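Local structure of histidine triad protein (Plasmodium falciparum 3D7, 5CS2) at residues K4-L9 with N83-Y87; E13-N17 with I195-S200; K22-G26 with S42-V46; K65-D69 with I102-K106. The protein probably hydrolyses diadenosine triphosphate to AMP and ADP, as a member of the Fhit branch of the histidine triad hydrolases. All coordinates share one frame; numbering follows the deposited sequence. Where two conformers were deposited one is given.

Helix 4-11 opens the model, and contact 1 sets it against the middle of helix 72-93. The loop that follows meets the end of helix 181-199 in contact 2; the two contacts cross along the chain and touch, L9 O lying 3.0 Å from W14 N and L9 and Y5 packing on F199. Contact 3 falls within the spans closed by both, leaning the short strand 24-25 on strand 42-46 of the five-stranded sheet. After it closes, contact 4 opens and joins the loop behind strand 56-60 to the end of strand 97-104, crossing contact 1 and lying within the span of contact 2. Contacts 1 and 4 both touch the second subunit.

Contact 1. Residues K4-L9 with N83-Y87; sequences KYKNIL and NFMCY
Y5 and F84 mark the closest backbone approach, with CA atoms 6.3 Å apart, where the axes of the short helical segments 4-9 and 83-87 pass at 10.6 Å and run 137° apart in direction. This helix-helix packing fastens the N-terminal helix to helix 72-93 of the HIT domain. Most of the contact is aromatic. The Y5 ring lies in an offset stack with Y87, centroids 4.0 Å apart and planes 18° from parallel; Y87 CB also sits over the same Y5 ring, while the CD methylene of K4 lies over the opposite face. F84 is turned differently: its rim faces Y5 CB, which lies close to the ring plane, and L9 CD2 comes down over a face as a CH-pi contact, 3.9 Å from the F84 centroid. I8 adds its CG2 branch against F84 CB. Farther out, F199 of helix 181-199 meets the F84 ring edge-to-face, completing an apolar junction of three helices. The polar end faces the second subunit, where L70 O and Y67 O of that chain accept hydrogen bonds from K4 NZ and N83 ND2 respectively. With CG anti to the backbone N and the chain extended beyond it, K4 carries its ammonium to N83: NZ gives OD1 a 2.8 Å hydrogen bond, approaching 22° out of the amide plane, and gives Y5 OH another of 3.1 Å.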
loop_
_atom_site.group_PDB
_atom_site.type_symbol
_atom_site.label_atom_id
_atom_site.label_comp_id
_atom_site.label_asym_id
_atom_site.label_seq_id
_atom_site.Cartn_x
_atom_site.Cartn_y
_atom_site.Cartn_z
ATOM N N LYS A 4 -9.373 2.565 -17.572
ATOM C CA LYS A 4 -8.362 2.134 -16.576
ATOM C C LYS A 4 -9.020 1.324 -15.437
ATOM O O LYS A 4 -8.574 0.226 -15.104
ATOM C CB LYS A 4 -7.606 3.327 -15.937
ATOM C CG LYS A 4 -6.554 2.881 -14.904
ATOM C CD LYS A 4 -6.107 3.996 -13.917
ATOM C CE LYS A 4 -5.485 3.409 -12.651
ATOM N NZ LYS A 4 -5.044 4.449 -11.649
ATOM N N TYR A 5 -10.066 1.898 -14.853
ATOM C CA TYR A 5 -10.746 1.284 -13.715
ATOM C C TYR A 5 -11.584 0.093 -14.099
ATOM O O TYR A 5 -11.646 -0.860 -13.324
ATOM C CB TYR A 5 -11.513 2.317 -12.929
ATOM C CG TYR A 5 -10.543 3.319 -12.362
ATOM C CD1 TYR A 5 -9.614 2.944 -11.385
ATOM C CD2 TYR A 5 -10.448 4.600 -12.893
ATOM C CE1 TYR A 5 -8.644 3.831 -10.932
ATOM C CE2 TYR A 5 -9.492 5.508 -12.431
ATOM C CZ TYR A 5 -8.595 5.119 -11.445
ATOM O OH TYR A 5 -7.653 5.997 -10.972
ATOM N N LYS A 6 -12.151 0.100 -15.318
ATOM C CA LYS A 6 -12.915 -1.018 -15.845
ATOM C C LYS A 6 -11.920 -2.157 -16.033
ATOM O O LYS A 6 -12.236 -3.302 -15.714
ATOM C CB LYS A 6 -13.566 -0.612 -17.192
ATOM C CG LYS A 6 -14.441 -1.695 -17.826
ATOM C CD LYS A 6 -14.893 -1.289 -19.235
ATOM C CE LYS A 6 -15.078 -2.459 -20.180
ATOM N NZ LYS A 6 -16.297 -3.256 -19.875
ATOM N N ASN A 7 -10.687 -1.836 -16.492
ATOM C CA ASN A 7 -9.644 -2.833 -16.710
ATOM C C ASN A 7 -9.197 -3.437 -15.367
ATOM O O ASN A 7 -8.964 -4.643 -15.281
ATOM C CB ASN A 7 -8.452 -2.225 -17.452
ATOM C CG ASN A 7 -7.514 -3.263 -18.023
ATOM O OD1 ASN A 7 -7.854 -4.441 -18.172
ATOM N ND2 ASN A 7 -6.318 -2.843 -18.391
ATOM N N ILE A 8 -9.145 -2.612 -14.308
ATOM C CA ILE A 8 -8.772 -3.121 -12.985
ATOM C C ILE A 8 -9.869 -4.107 -12.516
ATOM O O ILE A 8 -9.552 -5.206 -12.067
ATOM C CB ILE A 8 -8.587 -1.948 -11.998
ATOM C CG1 ILE A 8 -7.223 -1.252 -12.235
ATOM C CG2 ILE A 8 -8.771 -2.385 -10.496
ATOM C CD1 ILE A 8 -6.940 -0.030 -11.287
ATOM N N LEU A 9 -11.149 -3.717 -12.669
ATOM C CA LEU A 9 -12.287 -4.556 -12.266
ATOM C C LEU A 9 -12.292 -5.895 -12.978
ATOM O O LEU A 9 -12.569 -6.924 -12.360
ATOM C CB LEU A 9 -13.618 -3.801 -12.420
ATOM C CG LEU A 9 -13.860 -2.649 -11.453
ATOM C CD1 LEU A 9 -15.094 -1.910 -11.849
ATOM C CD2 LEU A 9 -14.064 -3.144 -9.992
ATOM N N ASN A 83 -6.260 1.060 -5.191
ATOM C CA ASN A 83 -6.180 2.168 -6.165
ATOM C C ASN A 83 -7.597 2.502 -6.692
ATOM O O ASN A 83 -7.983 3.674 -6.685
ATOM C CB ASN A 83 -5.233 1.791 -7.301
ATOM C CG ASN A 83 -4.856 2.983 -8.126
ATOM O OD1 ASN A 83 -5.508 3.296 -9.122
ATOM N ND2 ASN A 83 -3.769 3.623 -7.770
ATOM N N PHE A 84 -8.370 1.463 -7.061
ATOM C CA PHE A 84 -9.755 1.594 -7.535
ATOM C C PHE A 84 -10.603 2.293 -6.470
ATOM O O PHE A 84 -11.376 3.198 -6.799
ATOM C CB PHE A 84 -10.339 0.220 -7.878
ATOM C CG PHE A 84 -11.805 0.258 -8.277
ATOM C CD1 PHE A 84 -12.189 0.726 -9.536
ATOM C CD2 PHE A 84 -12.800 -0.092 -7.366
ATOM C CE1 PHE A 84 -13.539 0.770 -9.903
ATOM C CE2 PHE A 84 -14.160 0.001 -7.719
ATOM C CZ PHE A 84 -14.514 0.404 -8.994
ATOM N N MET A 85 -10.487 1.866 -5.167
ATOM C CA MET A 85 -11.286 2.469 -4.106
ATOM C C MET A 85 -10.904 3.906 -3.793
ATOM O O MET A 85 -11.782 4.689 -3.468
ATOM C CB MET A 85 -11.289 1.601 -2.835
ATOM C CG MET A 85 -12.086 0.316 -2.994
ATOM S SD MET A 85 -13.808 0.540 -3.639
ATOM C CE MET A 85 -14.404 1.720 -2.618
ATOM N N CYS A 86 -9.616 4.302 -3.981
ATOM C CA CYS A 86 -9.251 5.704 -3.813
ATOM C C CYS A 86 -9.935 6.532 -4.891
ATOM O O CYS A 86 -10.395 7.631 -4.600
ATOM C CB CYS A 86 -7.744 5.899 -3.841
ATOM S SG CYS A 86 -6.939 5.282 -2.365
ATOM N N TYR A 87 -10.058 5.979 -6.097
ATOM C CA TYR A 87 -10.786 6.658 -7.186
ATOM C C TYR A 87 -12.269 6.843 -6.812
ATOM O O TYR A 87 -12.770 7.965 -6.829
ATOM C CB TYR A 87 -10.642 5.881 -8.491
ATOM C CG TYR A 87 -11.395 6.485 -9.662
ATOM C CD1 TYR A 87 -10.920 7.628 -10.312
ATOM C CD2 TYR A 87 -12.595 5.936 -10.102
ATOM C CE1 TYR A 87 -11.593 8.168 -11.410
ATOM C CE2 TYR A 87 -13.297 6.492 -11.173
ATOM C CZ TYR A 87 -12.780 7.595 -11.833
ATOM O OH TYR A 87 -13.449 8.123 -12.910
#

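Contact 2. Residues E13-N17 with I195-S200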
loop_
_atom_site.group_PDB
_atom_site.type_symbol
_atom_site.label_atom_id
_atom_site.label_comp_id
_atom_site.label_asym_id
_atom_site.label_seq_id
_atom_site.Cartn_x
_atom_site.Cartn_y
_atom_site.Cartn_z
ATOM N N GLU A 13 -11.778 -9.632 -11.323
ATOM C CA GLU A 13 -12.861 -10.573 -11.629
ATOM C C GLU A 13 -14.183 -10.113 -11.001
ATOM O O GLU A 13 -15.021 -10.926 -10.608
ATOM C CB GLU A 13 -12.474 -12.028 -11.271
ATOM C CG GLU A 13 -11.261 -12.529 -12.041
ATOM C CD GLU A 13 -11.077 -14.029 -12.184
ATOM O OE1 GLU A 13 -11.968 -14.798 -11.756
ATOM O OE2 GLU A 13 -10.022 -14.435 -12.725
ATOM N N TRP A 14 -14.375 -8.790 -10.926
ATOM C CA TRP A 14 -15.587 -8.227 -10.356
ATOM C C TRP A 14 -16.761 -8.236 -11.341
ATOM O O TRP A 14 -16.589 -8.102 -12.556
ATOM C CB TRP A 14 -15.335 -6.795 -9.867
ATOM C CG TRP A 14 -16.533 -6.102 -9.287
ATOM C CD1 TRP A 14 -16.953 -6.131 -7.988
ATOM C CD2 TRP A 14 -17.469 -5.273 -9.995
ATOM N NE1 TRP A 14 -18.104 -5.399 -7.845
ATOM C CE2 TRP A 14 -18.444 -4.854 -9.062
ATOM C CE3 TRP A 14 -17.613 -4.893 -11.344
ATOM C CZ2 TRP A 14 -19.508 -4.010 -9.414
ATOM C CZ3 TRP A 14 -18.677 -4.067 -11.694
ATOM C CH2 TRP A 14 -19.590 -3.611 -10.730
ATOM N N TYR A 15 -17.965 -8.336 -10.780
ATOM C CA TYR A 15 -19.236 -8.185 -11.488
ATOM C C TYR A 15 -20.238 -7.654 -10.489
ATOM O O TYR A 15 -20.062 -7.843 -9.271
ATOM C CB TYR A 15 -19.700 -9.477 -12.179
ATOM C CG TYR A 15 -19.820 -10.676 -11.263
ATOM C CD1 TYR A 15 -20.999 -10.932 -10.565
ATOM C CD2 TYR A 15 -18.778 -11.591 -11.141
ATOM C CE1 TYR A 15 -21.124 -12.050 -9.743
ATOM C CE2 TYR A 15 -18.891 -12.709 -10.318
ATOM C CZ TYR A 15 -20.071 -12.941 -9.630
ATOM O OH TYR A 15 -20.179 -14.039 -8.814
ATOM N N LYS A 16 -21.259 -6.914 -10.973
ATOM C CA LYS A 16 -22.278 -6.350 -10.085
ATOM C C LYS A 16 -22.857 -7.504 -9.260
ATOM O O LYS A 16 -23.098 -8.589 -9.823
ATOM C CB LYS A 16 -23.403 -5.724 -10.923
ATOM C CG LYS A 16 -24.481 -5.060 -10.110
ATOM C CD LYS A 16 -25.488 -4.368 -11.010
ATOM C CE LYS A 16 -26.781 -5.142 -11.172
ATOM N NZ LYS A 16 -26.632 -6.348 -12.036
ATOM N N ASN A 17 -23.024 -7.278 -7.939
ATOM C CA ASN A 17 -23.579 -8.227 -6.971
ATOM C C ASN A 17 -22.647 -9.372 -6.592
ATOM O O ASN A 17 -23.083 -10.242 -5.842
ATOM C CB ASN A 17 -24.935 -8.794 -7.443
ATOM C CG ASN A 17 -25.988 -7.738 -7.554
ATOM O OD1 ASN A 17 -26.005 -6.737 -6.822
ATOM N ND2 ASN A 17 -26.887 -7.953 -8.484
ATOM N N ILE A 195 -20.421 2.326 -7.469
ATOM C CA ILE A 195 -19.656 1.394 -8.266
ATOM C C ILE A 195 -20.550 0.823 -9.374
ATOM O O ILE A 195 -20.167 0.841 -10.538
ATOM C CB ILE A 195 -18.981 0.291 -7.374
ATOM C CG1 ILE A 195 -17.984 0.927 -6.393
ATOM C CG2 ILE A 195 -18.328 -0.779 -8.232
ATOM C CD1 ILE A 195 -17.476 -0.019 -5.179
ATOM N N ASN A 196 -21.760 0.351 -9.005
ATOM C CA ASN A 196 -22.718 -0.232 -9.945
ATOM C C ASN A 196 -23.105 0.727 -11.076
ATOM O O ASN A 196 -23.101 0.338 -12.249
ATOM C CB ASN A 196 -23.951 -0.699 -9.182
ATOM C CG ASN A 196 -23.695 -1.931 -8.350
ATOM O OD1 ASN A 196 -22.709 -2.644 -8.548
ATOM N ND2 ASN A 196 -24.604 -2.227 -7.434
ATOM N N GLU A 197 -23.385 1.958 -10.728
ATOM C CA GLU A 197 -23.804 2.996 -11.681
ATOM C C GLU A 197 -22.722 3.285 -12.743
ATOM O O GLU A 197 -23.028 3.350 -13.938
ATOM C CB GLU A 197 -24.187 4.270 -10.906
ATOM C CG GLU A 197 -24.672 5.420 -11.775
ATOM C CD GLU A 197 -25.165 6.643 -11.022
ATOM O OE1 GLU A 197 -24.323 7.479 -10.621
ATOM O OE2 GLU A 197 -26.399 6.781 -10.865
ATOM N N LYS A 198 -21.454 3.391 -12.306
ATOM C CA LYS A 198 -20.344 3.729 -13.192
ATOM C C LYS A 198 -19.689 2.567 -13.883
ATOM O O LYS A 198 -19.045 2.769 -14.920
ATOM C CB LYS A 198 -19.288 4.533 -12.401
ATOM C CG LYS A 198 -19.797 5.836 -11.794
ATOM C CD LYS A 198 -20.239 6.836 -12.867
ATOM C CE LYS A 198 -20.732 8.129 -12.265
ATOM N NZ LYS A 198 -21.316 9.013 -13.305
ATOM N N PHE A 199 -19.821 1.345 -13.340
ATOM C CA PHE A 199 -19.074 0.221 -13.870
ATOM C C PHE A 199 -19.857 -1.014 -14.275
ATOM O O PHE A 199 -19.238 -2.020 -14.639
ATOM C CB PHE A 199 -17.969 -0.154 -12.859
ATOM C CG PHE A 199 -16.939 0.940 -12.789
ATOM C CD1 PHE A 199 -16.043 1.142 -13.840
ATOM C CD2 PHE A 199 -16.952 1.859 -11.750
ATOM C CE1 PHE A 199 -15.128 2.201 -13.803
ATOM C CE2 PHE A 199 -16.058 2.934 -11.731
ATOM C CZ PHE A 199 -15.161 3.104 -12.757
ATOM N N SER A 200 -21.190 -0.920 -14.285
ATOM C CA SER A 200 -22.180 -1.925 -14.709
ATOM C C SER A 200 -22.595 -2.856 -13.624
ATOM O O SER A 200 -23.550 -2.520 -12.946
ATOM C CB SER A 200 -21.791 -2.667 -15.985
ATOM O OG SER A 200 -22.366 -2.048 -17.124
HETATM O O HOH W 1 -22.180 -4.610 -6.659
HETATM O O HOH W 2 -24.742 -4.588 -5.713
#
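The apolar part of this contact belongs to W14, whose six-membered ring reaches toward the last turn of helix 181-199. Its CZ2 meets the CG2 branch of I195 at 3.6 Å, and CZ3 lies 4.1 Å from F199 CB. A chi1 of 179° swings the indole away from the backbone N and out toward the helix. Polar atoms border the same ring: N196 OD1 lies at its edge, in plane, 3.6 Å from CZ2, and F199 O is also near the ring plane. The backbone N of K16 stands over one indole face. Contact 2 thus joins the loop after helix 4-11 to the C-terminal end of the chain's last modelled helix. That loop begins at E13, which has positive phi and ends helix 4-11 in a Schellman motif; L9 of the same helix packs on W14. K16 contributes aliphatic carbons, with CG 3.4 Å from N196 OD1 and CD 3.3 Å from S200 O. Water forms the hydrogen-bonded links. One molecule accepts from N17 N and donates to N196 OD1 at 2.8 Å; a second donates to N17 OD1 and accepts from N196 ND2 at 2.9 Å, so both ends of the N196 amide are bridged to N17.

Contact 3. Residues K22-G26 with S42-V46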
loop_
_atom_site.group_PDB
_atom_site.type_symbol
_atom_site.label_atom_id
_atom_site.label_comp_id
_atom_site.label_asym_id
_atom_site.label_seq_id
_atom_site.Cartn_x
_atom_site.Cartn_y
_atom_site.Cartn_z
ATOM N N LYS A 22 -19.467 -15.796 3.320
ATOM C CA LYS A 22 -19.065 -15.297 4.633
ATOM C C LYS A 22 -17.868 -14.375 4.508
ATOM O O LYS A 22 -17.048 -14.532 3.609
ATOM C CB LYS A 22 -18.731 -16.461 5.582
ATOM C CG LYS A 22 -18.925 -16.123 7.053
ATOM C CD LYS A 22 -18.648 -17.332 7.934
ATOM C CE LYS A 22 -17.529 -17.073 8.906
ATOM N NZ LYS A 22 -16.632 -18.252 9.011
ATOM N N TYR A 23 -17.773 -13.435 5.421
ATOM C CA TYR A 23 -16.691 -12.461 5.472
ATOM C C TYR A 23 -15.985 -12.537 6.811
ATOM O O TYR A 23 -16.488 -12.035 7.810
ATOM C CB TYR A 23 -17.249 -11.057 5.242
ATOM C CG TYR A 23 -17.770 -10.901 3.837
ATOM C CD1 TYR A 23 -16.925 -10.533 2.802
ATOM C CD2 TYR A 23 -19.124 -11.054 3.553
ATOM C CE1 TYR A 23 -17.399 -10.363 1.508
ATOM C CE2 TYR A 23 -19.608 -10.918 2.250
ATOM C CZ TYR A 23 -18.739 -10.553 1.234
ATOM O OH TYR A 23 -19.173 -10.447 -0.067
ATOM N N GLU A 24 -14.822 -13.157 6.809
ATOM C CA GLU A 24 -14.020 -13.293 8.027
ATOM C C GLU A 24 -13.009 -12.167 8.097
ATOM O O GLU A 24 -12.403 -11.822 7.076
ATOM C CB GLU A 24 -13.249 -14.621 8.014
ATOM C CG GLU A 24 -14.090 -15.866 8.255
ATOM C CD GLU A 24 -13.324 -17.176 8.160
ATOM O OE1 GLU A 24 -12.072 -17.143 8.105
ATOM O OE2 GLU A 24 -13.982 -18.242 8.126
ATOM N N PHE A 25 -12.824 -11.603 9.295
ATOM C CA PHE A 25 -11.797 -10.596 9.516
ATOM C C PHE A 25 -11.153 -10.936 10.870
ATOM O O PHE A 25 -11.683 -10.537 11.893
ATOM C CB PHE A 25 -12.407 -9.197 9.525
ATOM C CG PHE A 25 -11.416 -8.075 9.700
ATOM C CD1 PHE A 25 -10.236 -8.042 8.955
ATOM C CD2 PHE A 25 -11.677 -7.028 10.580
ATOM C CE1 PHE A 25 -9.332 -6.983 9.105
ATOM C CE2 PHE A 25 -10.795 -5.945 10.696
ATOM C CZ PHE A 25 -9.628 -5.931 9.959
ATOM N N GLY A 26 -10.041 -11.670 10.842
ATOM C CA GLY A 26 -9.416 -12.136 12.086
ATOM C C GLY A 26 -10.396 -13.116 12.724
ATOM O O GLY A 26 -10.995 -13.934 12.020
ATOM N N SER A 42 -10.115 -10.432 -2.398
ATOM C CA SER A 42 -10.250 -9.429 -1.336
ATOM C C SER A 42 -11.675 -8.937 -1.193
ATOM O O SER A 42 -12.539 -9.310 -1.987
ATOM C CB SER A 42 -9.394 -8.209 -1.701
ATOM O OG SER A 42 -8.081 -8.558 -2.077
ATOM N N TYR A 43 -11.903 -8.090 -0.211
ATOM C CA TYR A 43 -13.165 -7.403 -0.031
ATOM C C TYR A 43 -12.959 -6.081 0.680
ATOM O O TYR A 43 -11.945 -5.872 1.331
ATOM C CB TYR A 43 -14.254 -8.281 0.597
ATOM C CG TYR A 43 -14.077 -8.600 2.058
ATOM C CD1 TYR A 43 -13.304 -9.683 2.463
ATOM C CD2 TYR A 43 -14.724 -7.855 3.036
ATOM C CE1 TYR A 43 -13.193 -10.021 3.816
ATOM C CE2 TYR A 43 -14.604 -8.172 4.390
ATOM C CZ TYR A 43 -13.862 -9.274 4.768
ATOM O OH TYR A 43 -13.741 -9.579 6.113
ATOM N N GLY A 44 -13.889 -5.175 0.481
ATOM C CA GLY A 44 -13.862 -3.851 1.071
ATOM C C GLY A 44 -15.078 -3.677 1.936
ATOM O O GLY A 44 -16.185 -4.053 1.540
ATOM N N PHE A 45 -14.878 -3.139 3.121
ATOM C CA PHE A 45 -15.968 -2.909 4.049
ATOM C C PHE A 45 -15.815 -1.617 4.829
ATOM O O PHE A 45 -14.696 -1.099 4.993
ATOM C CB PHE A 45 -16.175 -4.133 4.957
ATOM C CG PHE A 45 -15.007 -4.453 5.871
ATOM C CD1 PHE A 45 -13.871 -5.089 5.378
ATOM C CD2 PHE A 45 -15.049 -4.123 7.211
ATOM C CE1 PHE A 45 -12.786 -5.383 6.220
ATOM C CE2 PHE A 45 -13.981 -4.461 8.062
ATOM C CZ PHE A 45 -12.869 -5.092 7.558
ATOM N N VAL A 46 -16.953 -1.024 5.226
ATOM C CA VAL A 46 -16.950 0.226 5.992
ATOM C C VAL A 46 -16.456 -0.039 7.411
ATOM O O VAL A 46 -16.710 -1.103 7.967
ATOM C CB VAL A 46 -18.293 1.004 5.974
ATOM C CG1 VAL A 46 -18.564 1.606 4.597
ATOM C CG2 VAL A 46 -19.457 0.124 6.429
#
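Y23 and Y43 have the nearest CA atoms across this contact, 8.3 Å apart, a separation at which side chains do the joining. The Y23 ring turns its edge onto the face of Y43, with planes at 63° and centroids 4.7 Å apart; the touching atom, Y23 CD1, stands over the centre of the Y43 ring. A second edge-to-face pair has F45 as the edge and F25 as the face: F45 CZ points at the middle of the F25 ring, 3.8 Å from CD2, and the planes stand at 68°. Y43 and F45 both hold CG between the backbone N and the carbonyl carbon, which projects their rings toward segment 22-26. Here a two-stranded antiparallel sheet, formed by 24-25 and 28-29, leans on the five-stranded antiparallel sheet of the HIT fold. F25 carries the contact toward the probable active site: its ring packs edge-to-face with H116, the predicted nucleotidylated histidine, and touches V112, a predicted substrate-binding residue. The hydroxyl of Y23 is held by T38 and by the backbone N of S20. Between the aromatic pairs, Y43 OH donates to E24 O at 2.8 Å, coming from above the carbonyl plane at a C=O...O angle of 106°, and F25 CB lies beside the same hydroxyl.

Contact 4. Residues K65-D69 with I102-K106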
loop_
_atom_site.group_PDB
_atom_site.type_symbol
_atom_site.label_atom_id
_atom_site.label_comp_id
_atom_site.label_asym_id
_atom_site.label_seq_id
_atom_site.Cartn_x
_atom_site.Cartn_y
_atom_site.Cartn_z
ATOM N N LYS A 65 -2.072 -13.315 8.389
ATOM C CA LYS A 65 -1.701 -12.337 9.417
ATOM C C LYS A 65 -0.836 -11.170 8.931
ATOM O O LYS A 65 -1.122 -10.007 9.239
ATOM C CB LYS A 65 -1.010 -13.035 10.609
ATOM C CG LYS A 65 -0.798 -12.114 11.807
ATOM C CD LYS A 65 -0.130 -12.832 12.966
ATOM C CE LYS A 65 0.049 -11.911 14.139
ATOM N NZ LYS A 65 0.739 -12.593 15.262
ATOM N N HIS A 66 0.251 -11.503 8.243
ATOM C CA HIS A 66 1.228 -10.537 7.772
ATOM C C HIS A 66 1.152 -10.311 6.286
ATOM O O HIS A 66 0.843 -11.216 5.533
ATOM C CB HIS A 66 2.646 -10.989 8.153
ATOM C CG HIS A 66 3.000 -10.660 9.571
ATOM N ND1 HIS A 66 3.282 -9.351 9.963
ATOM C CD2 HIS A 66 3.094 -11.473 10.647
ATOM C CE1 HIS A 66 3.510 -9.415 11.264
ATOM N NE2 HIS A 66 3.416 -10.674 11.717
ATOM N N TYR A 67 1.535 -9.107 5.858
ATOM C CA TYR A 67 1.571 -8.742 4.450
ATOM C C TYR A 67 2.435 -9.710 3.639
ATOM O O TYR A 67 2.101 -10.053 2.512
ATOM C CB TYR A 67 2.100 -7.293 4.331
ATOM C CG TYR A 67 1.949 -6.673 2.960
ATOM C CD1 TYR A 67 0.787 -6.854 2.213
ATOM C CD2 TYR A 67 2.940 -5.844 2.438
ATOM C CE1 TYR A 67 0.633 -6.260 0.957
ATOM C CE2 TYR A 67 2.802 -5.251 1.183
ATOM C CZ TYR A 67 1.626 -5.423 0.469
ATOM O OH TYR A 67 1.493 -4.837 -0.767
ATOM N N ASN A 68 3.531 -10.189 4.240
ATOM C CA ASN A 68 4.416 -11.129 3.559
ATOM C C ASN A 68 3.882 -12.569 3.485
ATOM O O ASN A 68 4.499 -13.402 2.815
ATOM C CB ASN A 68 5.791 -11.075 4.146
ATOM C CG ASN A 68 6.540 -9.903 3.555
ATOM O OD1 ASN A 68 7.045 -9.954 2.433
ATOM N ND2 ASN A 68 6.552 -8.838 4.272
ATOM N N ASP A 69 2.699 -12.838 4.094
ATOM C CA ASP A 69 2.019 -14.131 3.985
ATOM C C ASP A 69 1.214 -14.160 2.686
ATOM O O ASP A 69 0.766 -15.229 2.291
ATOM C CB ASP A 69 1.053 -14.359 5.161
ATOM C CG ASP A 69 1.741 -14.586 6.491
ATOM O OD1 ASP A 69 2.842 -15.192 6.499
ATOM O OD2 ASP A 69 1.178 -14.179 7.525
ATOM N N ILE A 102 -1.026 0.235 5.966
ATOM C CA ILE A 102 -1.101 -1.133 6.496
ATOM C C ILE A 102 -0.348 -1.130 7.839
ATOM O O ILE A 102 0.795 -0.671 7.884
ATOM C CB ILE A 102 -0.510 -2.201 5.544
ATOM C CG1 ILE A 102 -1.172 -2.166 4.141
ATOM C CG2 ILE A 102 -0.606 -3.618 6.171
ATOM C CD1 ILE A 102 -0.564 -3.210 3.149
ATOM N N GLN A 103 -1.008 -1.555 8.941
ATOM C CA GLN A 103 -0.339 -1.721 10.236
ATOM C C GLN A 103 0.054 -3.193 10.187
ATOM O O GLN A 103 -0.741 -4.071 10.535
ATOM C CB GLN A 103 -1.303 -1.432 11.412
ATOM C CG GLN A 103 -1.871 -0.032 11.387
ATOM C CD GLN A 103 -3.030 0.064 12.334
ATOM O OE1 GLN A 103 -4.080 -0.540 12.127
ATOM N NE2 GLN A 103 -2.831 0.774 13.415
ATOM N N ASP A 104 1.234 -3.478 9.614
ATOM C CA ASP A 104 1.686 -4.841 9.383
ATOM C C ASP A 104 2.349 -5.468 10.611
ATOM O O ASP A 104 3.564 -5.635 10.644
ATOM C CB ASP A 104 2.587 -4.891 8.141
ATOM C CG ASP A 104 3.027 -6.266 7.707
ATOM O OD1 ASP A 104 2.281 -7.245 7.972
ATOM O OD2 ASP A 104 4.055 -6.358 7.002
ATOM N N GLY A 105 1.540 -5.842 11.589
ATOM C CA GLY A 105 2.052 -6.480 12.795
ATOM C C GLY A 105 1.720 -5.738 14.064
ATOM O O GLY A 105 1.459 -4.532 14.047
ATOM N N LYS A 106 1.781 -6.449 15.204
ATOM C CA LYS A 106 1.432 -5.890 16.499
ATOM C C LYS A 106 2.205 -4.616 16.861
ATOM O O LYS A 106 1.614 -3.662 17.388
ATOM C CB LYS A 106 1.569 -6.960 17.618
ATOM C CG LYS A 106 0.775 -6.632 18.875
ATOM C CD LYS A 106 0.588 -7.858 19.780
ATOM C CE LYS A 106 -0.577 -7.703 20.737
ATOM N NZ LYS A 106 -1.895 -7.725 20.037
HETATM O O HOH W 3 -0.509 -7.393 8.282
HETATM O O HOH W 4 4.863 -8.785 6.457
#
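One carboxylate oxygen, D104 OD1, takes hydrogen bonds from H66 ND1 and Y67 N on opposite faces of the carboxylate plane. The backbone bond, Y67 N to OD1, is 2.9 Å long and nearly straight at 174°; the imidazole bond, H66 ND1 to OD1, is longer at 3.1 Å and more bent, at 148°. The H66 ring and the carboxylate are turned 68° from each other, with OD1 only slightly out of the imidazole plane. Water adds to this grip: one molecule donates to OD1 and to K65 O, while another donates to OD2 at 2.6 Å and accepts from N68 N. The several donors should stabilise negative charge on D104. Its side chain leaves CA trans to the backbone N, placing the carboxylate against the start of the 3-10 turn 67-69. D69 OD2 accepts from H66 N, tying the turn back on itself. Beside the carboxylate, H66 CE1 packs on G105 CA at 3.6 Å. On the apolar side, I102 CD1 sits over the centre of the Y67 ring, a CH-pi contact of 4.0 Å to the centroid, and Y67 OH is bonded to N79 of helix 72-93. Q103, between I102 and D104, is a predicted substrate-binding residue. The contact joins the loop between strand 56-60 and helix 72-93 to strand 97-104, at the edge of this chain's sheet, whose I102 and D104 pair with an antiparallel strand of the second subunit, continuing the sheet across the dimer.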